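Long-range contact in Exo-beta-1,3-glucanase (Streptomyces sp. SirexAA-E, PDB 4PEY), which removes glucose units one after another from the non-reducing ends of laminarin and other beta-1,3-glucans, as an exo-acting member of glycoside hydrolase family 55: residues 368-373 with 396-401. The protein carries 1 engineered substitution. Residues are numbered along the deposited sequence; the frame is centred on the assembly and turned at random. Where two conformers were deposited one is given.
Sequences LQDVFV and IDHTWV
Phe372 turns the edge of its ring toward one face of His398 in an offset edge-to-face pair, planes 74° apart, with CE1 3.8 Å from CE1 of the imidazole and displaced toward its rim. One face of the phenyl ring carries backbone C of Asp370, offset toward the rim, and Trp400 N lies at its edge. The rings of His398 and Tyr157 are also stacked. At the imidazole edge, near the ring plane, ND1 donates to OD1 of Asp370 (2.8 Å); the carboxylate stands perpendicular to the ring and is met on its anti side, 28° out of plane. Asp370 OD2 forms a salt bridge with Arg135, so the carboxylate links imidazole and guanidinium. An alanine in place of His398 would probably leave Asp370 OD1 without this donor and open a gap beside the Phe372 edge. The indole of Trp400 meets the rings of Trp402, Phe108 and Trp109.

On the same side of the strands, Gln369 NE2 bonds almost straight (172°) to the anti lone pair of Asp397 OD2, 3.0 Å away. OD2 also forms a salt bridge with Arg178, while OD1 is hydrogen-bonded to Tyr157 and Thr431, an extensive tether for a buried charge. Thr399 OG1 donates to Val371 O at 2.7 Å, a side-chain bond beside the weak one from Trp400 N. Parallel pairing is firmer at either end, where Asp397 N reaches Leu368 O (2.9 Å) and Val373 N reaches Trp400 O (2.8 Å).

This is a worked example of stacking between successive coils of a parallel beta-helix: both segments turn a corner, at Asp370 and His398, in matching register. Trp400 NE1 is hydrogen-bonded to OE1 of substrate-binding Glu436, and its side chain comes within about 4 Å of a bound glucose unit. Val373 and Val401 pack inward on strand 385-389, while strands 333-335 and 337-340 flank 367-375 and strand 429-436 continues the stack beyond 399-403.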
ATOM      1  N   LEU A 368      -7.168  -3.391  -6.549  1.00 12.04           N
ATOM      2  CA  LEU A 368      -7.053  -2.807  -5.217  1.00 11.27           C
ATOM      3  C   LEU A 368      -5.825  -1.913  -5.217  1.00 11.21           C
ATOM      4  O   LEU A 368      -4.734  -2.377  -5.546  1.00 12.32           O
ATOM      5  CB  LEU A 368      -6.901  -3.876  -4.130  1.00 13.01           C
ATOM      6  CG  LEU A 368      -7.931  -4.994  -4.007  1.00 14.36           C
ATOM      7  CD1 LEU A 368      -7.565  -5.880  -2.818  1.00 17.01           C
ATOM      8  CD2 LEU A 368      -9.327  -4.432  -3.847  1.00 17.19           C
ATOM      9  N   GLN A 369      -5.994  -0.643  -4.861  1.00 10.79           N
ATOM     10  CA  GLN A 369      -4.883   0.311  -4.834  1.00 10.56           C
ATOM     11  C   GLN A 369      -4.901   1.134  -3.556  1.00 10.65           C
ATOM     12  O   GLN A 369      -5.936   1.700  -3.216  1.00 11.22           O
ATOM     13  CB  GLN A 369      -4.945   1.238  -6.045  1.00 11.68           C
ATOM     14  CG  GLN A 369      -4.628   0.534  -7.337  1.00 11.87           C
ATOM     15  CD  GLN A 369      -4.824   1.424  -8.538  1.00 12.93           C
ATOM     16  OE1 GLN A 369      -5.952   1.815  -8.859  1.00 12.86           O
ATOM     17  NE2 GLN A 369      -3.725   1.755  -9.216  1.00 12.51           N
ATOM     18  N   ASP A 370      -3.772   1.202  -2.849  1.00 10.32           N
ATOM     19  CA  ASP A 370      -3.734   1.896  -1.562  1.00  9.74           C
ATOM     20  C   ASP A 370      -4.877   1.390  -0.700  1.00 10.45           C
ATOM     21  O   ASP A 370      -5.633   2.172  -0.120  1.00 11.54           O
ATOM     22  CB  ASP A 370      -3.826   3.423  -1.716  1.00 10.25           C
ATOM     23  CG  ASP A 370      -2.670   4.007  -2.514  1.00  9.85           C
ATOM     24  OD1 ASP A 370      -1.620   3.343  -2.644  1.00 11.84           O
ATOM     25  OD2 ASP A 370      -2.812   5.149  -3.005  1.00 10.94           O
ATOM     26  N   VAL A 371      -5.015   0.071  -0.660  1.00 10.72           N
ATOM     27  CA  VAL A 371      -5.921  -0.579   0.263  1.00 12.08           C
ATOM     28  C   VAL A 371      -5.060  -1.131   1.387  1.00 10.91           C
ATOM     29  O   VAL A 371      -4.115  -1.903   1.166  1.00 11.78           O
ATOM     30  CB  VAL A 371      -6.742  -1.684  -0.422  1.00 12.77           C
ATOM     31  CG1 VAL A 371      -7.507  -2.512   0.608  1.00 14.24           C
ATOM     32  CG2 VAL A 371      -7.692  -1.056  -1.445  1.00 12.67           C
ATOM     33  N   PHE A 372      -5.367  -0.691   2.596  1.00 10.08           N
ATOM     34  CA  PHE A 372      -4.586  -1.063   3.761  1.00 11.45           C
ATOM     35  C   PHE A 372      -5.476  -1.845   4.708  1.00 11.27           C
ATOM     36  O   PHE A 372      -6.674  -1.573   4.811  1.00 11.93           O
ATOM     37  CB  PHE A 372      -4.007   0.191   4.425  1.00 11.03           C
ATOM     38  CG  PHE A 372      -3.344   1.122   3.445  1.00 11.02           C
ATOM     39  CD1 PHE A 372      -2.369   0.646   2.579  1.00 11.23           C
ATOM     40  CD2 PHE A 372      -3.724   2.452   3.349  1.00 11.97           C
ATOM     41  CE1 PHE A 372      -1.767   1.478   1.650  1.00 12.45           C
ATOM     42  CE2 PHE A 372      -3.118   3.298   2.427  1.00 11.91           C
ATOM     43  CZ  PHE A 372      -2.141   2.814   1.574  1.00 12.08           C
ATOM     44  N   VAL A 373      -4.901  -2.836   5.376  1.00 10.65           N
ATOM     45  CA  VAL A 373      -5.648  -3.602   6.358  1.00 11.14           C
ATOM     46  C   VAL A 373      -4.886  -3.580   7.669  1.00 10.31           C
ATOM     47  O   VAL A 373      -3.659  -3.701   7.680  1.00 11.07           O
ATOM     48  CB  VAL A 373      -5.882  -5.055   5.892  1.00 11.77           C
ATOM     49  CG1 VAL A 373      -6.645  -5.843   6.962  1.00 14.28           C
ATOM     50  CG2 VAL A 373      -6.646  -5.059   4.568  1.00 13.04           C
ATOM     51  N   ILE A 396      -3.235  -5.984  -7.715  1.00 11.36           N
ATOM     52  CA  ILE A 396      -3.046  -5.457  -6.373  0.52 12.03           C
ATOM     53  C   ILE A 396      -1.865  -4.505  -6.438  1.00 10.31           C
ATOM     54  O   ILE A 396      -0.715  -4.943  -6.489  1.00 12.77           O
ATOM     55  CB  ILE A 396      -2.768  -6.570  -5.342  0.52 13.09           C
ATOM     56  CG1 ILE A 396      -3.809  -7.687  -5.456  0.52 15.22           C
ATOM     57  CG2 ILE A 396      -2.726  -5.992  -3.930  0.52 14.99           C
ATOM     58  CD1 ILE A 396      -5.208  -7.240  -5.155  0.52 15.23           C
ATOM     59  N   ASP A 397      -2.146  -3.210  -6.482  1.00 10.48           N
ATOM     60  CA  ASP A 397      -1.101  -2.212  -6.704  1.00 11.19           C
ATOM     61  C   ASP A 397      -0.997  -1.287  -5.498  1.00 11.56           C
ATOM     62  O   ASP A 397      -1.723  -0.299  -5.388  1.00 11.01           O
ATOM     63  CB  ASP A 397      -1.389  -1.448  -8.008  1.00 11.58           C
ATOM     64  CG  ASP A 397      -0.472  -0.258  -8.215  1.00 11.68           C
ATOM     65  OD1 ASP A 397       0.755  -0.401  -8.026  1.00 11.88           O
ATOM     66  OD2 ASP A 397      -0.985   0.823  -8.578  1.00 12.05           O
ATOM     67  N   HIS A 398      -0.059  -1.645  -4.621  1.00 10.42           N
ATOM     68  CA  HIS A 398       0.163  -1.095  -3.274  1.00  9.74           C
ATOM     69  C   HIS A 398      -0.879  -1.502  -2.244  1.00 10.54           C
ATOM     70  O   HIS A 398      -1.983  -0.946  -2.169  1.00 10.64           O
ATOM     71  CB  HIS A 398       0.269   0.426  -3.261  1.00  9.75           C
ATOM     72  CG  HIS A 398       0.889   0.946  -2.000  1.00 10.33           C
ATOM     73  ND1 HIS A 398       0.614   2.193  -1.479  1.00 10.85           N
ATOM     74  CD2 HIS A 398       1.772   0.364  -1.152  1.00 11.60           C
ATOM     75  CE1 HIS A 398       1.314   2.360  -0.366  1.00 11.47           C
ATOM     76  NE2 HIS A 398       2.018   1.268  -0.145  1.00 11.76           N
ATOM     77  N   THR A 399      -0.508  -2.490  -1.441  1.00 10.09           N
ATOM     78  CA  THR A 399      -1.285  -2.836  -0.265  1.00  9.28           C
ATOM     79  C   THR A 399      -0.340  -2.992   0.925  1.00  8.78           C
ATOM     80  O   THR A 399       0.826  -3.340   0.758  1.00 10.07           O
ATOM     81  CB  THR A 399      -2.112  -4.128  -0.485  1.00 10.57           C
ATOM     82  OG1 THR A 399      -2.998  -4.318   0.616  1.00 12.54           O
ATOM     83  CG2 THR A 399      -1.227  -5.338  -0.617  1.00 11.99           C
ATOM     84  N   TRP A 400      -0.844  -2.665   2.114  1.00  9.21           N
ATOM     85  CA  TRP A 400      -0.182  -2.990   3.374  1.00  9.08           C
ATOM     86  C   TRP A 400      -1.200  -3.726   4.200  1.00 10.00           C
ATOM     87  O   TRP A 400      -2.220  -3.149   4.594  1.00 10.76           O
ATOM     88  CB  TRP A 400       0.300  -1.749   4.130  1.00 10.58           C
ATOM     89  CG  TRP A 400       1.152  -2.021   5.382  1.00 10.44           C
ATOM     90  CD1 TRP A 400       2.070  -3.024   5.568  1.00 12.23           C
ATOM     91  CD2 TRP A 400       1.161  -1.247   6.598  1.00 10.38           C
ATOM     92  NE1 TRP A 400       2.655  -2.911   6.823  1.00 11.07           N
ATOM     93  CE2 TRP A 400       2.115  -1.826   7.466  1.00 10.46           C
ATOM     94  CE3 TRP A 400       0.465  -0.110   7.026  1.00 12.26           C
ATOM     95  CZ2 TRP A 400       2.387  -1.303   8.730  1.00 11.31           C
ATOM     96  CZ3 TRP A 400       0.731   0.405   8.295  1.00 11.44           C
ATOM     97  CH2 TRP A 400       1.671  -0.203   9.135  1.00 11.52           C
ATOM     98  N   VAL A 401      -0.922  -4.998   4.451  1.00 10.14           N
ATOM     99  CA  VAL A 401      -1.816  -5.847   5.215  1.00 10.27           C
ATOM    100  C   VAL A 401      -1.045  -6.175   6.486  1.00  9.43           C
ATOM    101  O   VAL A 401      -0.031  -6.870   6.443  1.00 10.44           O
ATOM    102  CB  VAL A 401      -2.218  -7.103   4.403  1.00 10.50           C
ATOM    103  CG1 VAL A 401      -3.114  -8.024   5.216  1.00 11.57           C
ATOM    104  CG2 VAL A 401      -2.905  -6.678   3.117  1.00 12.41           C
TER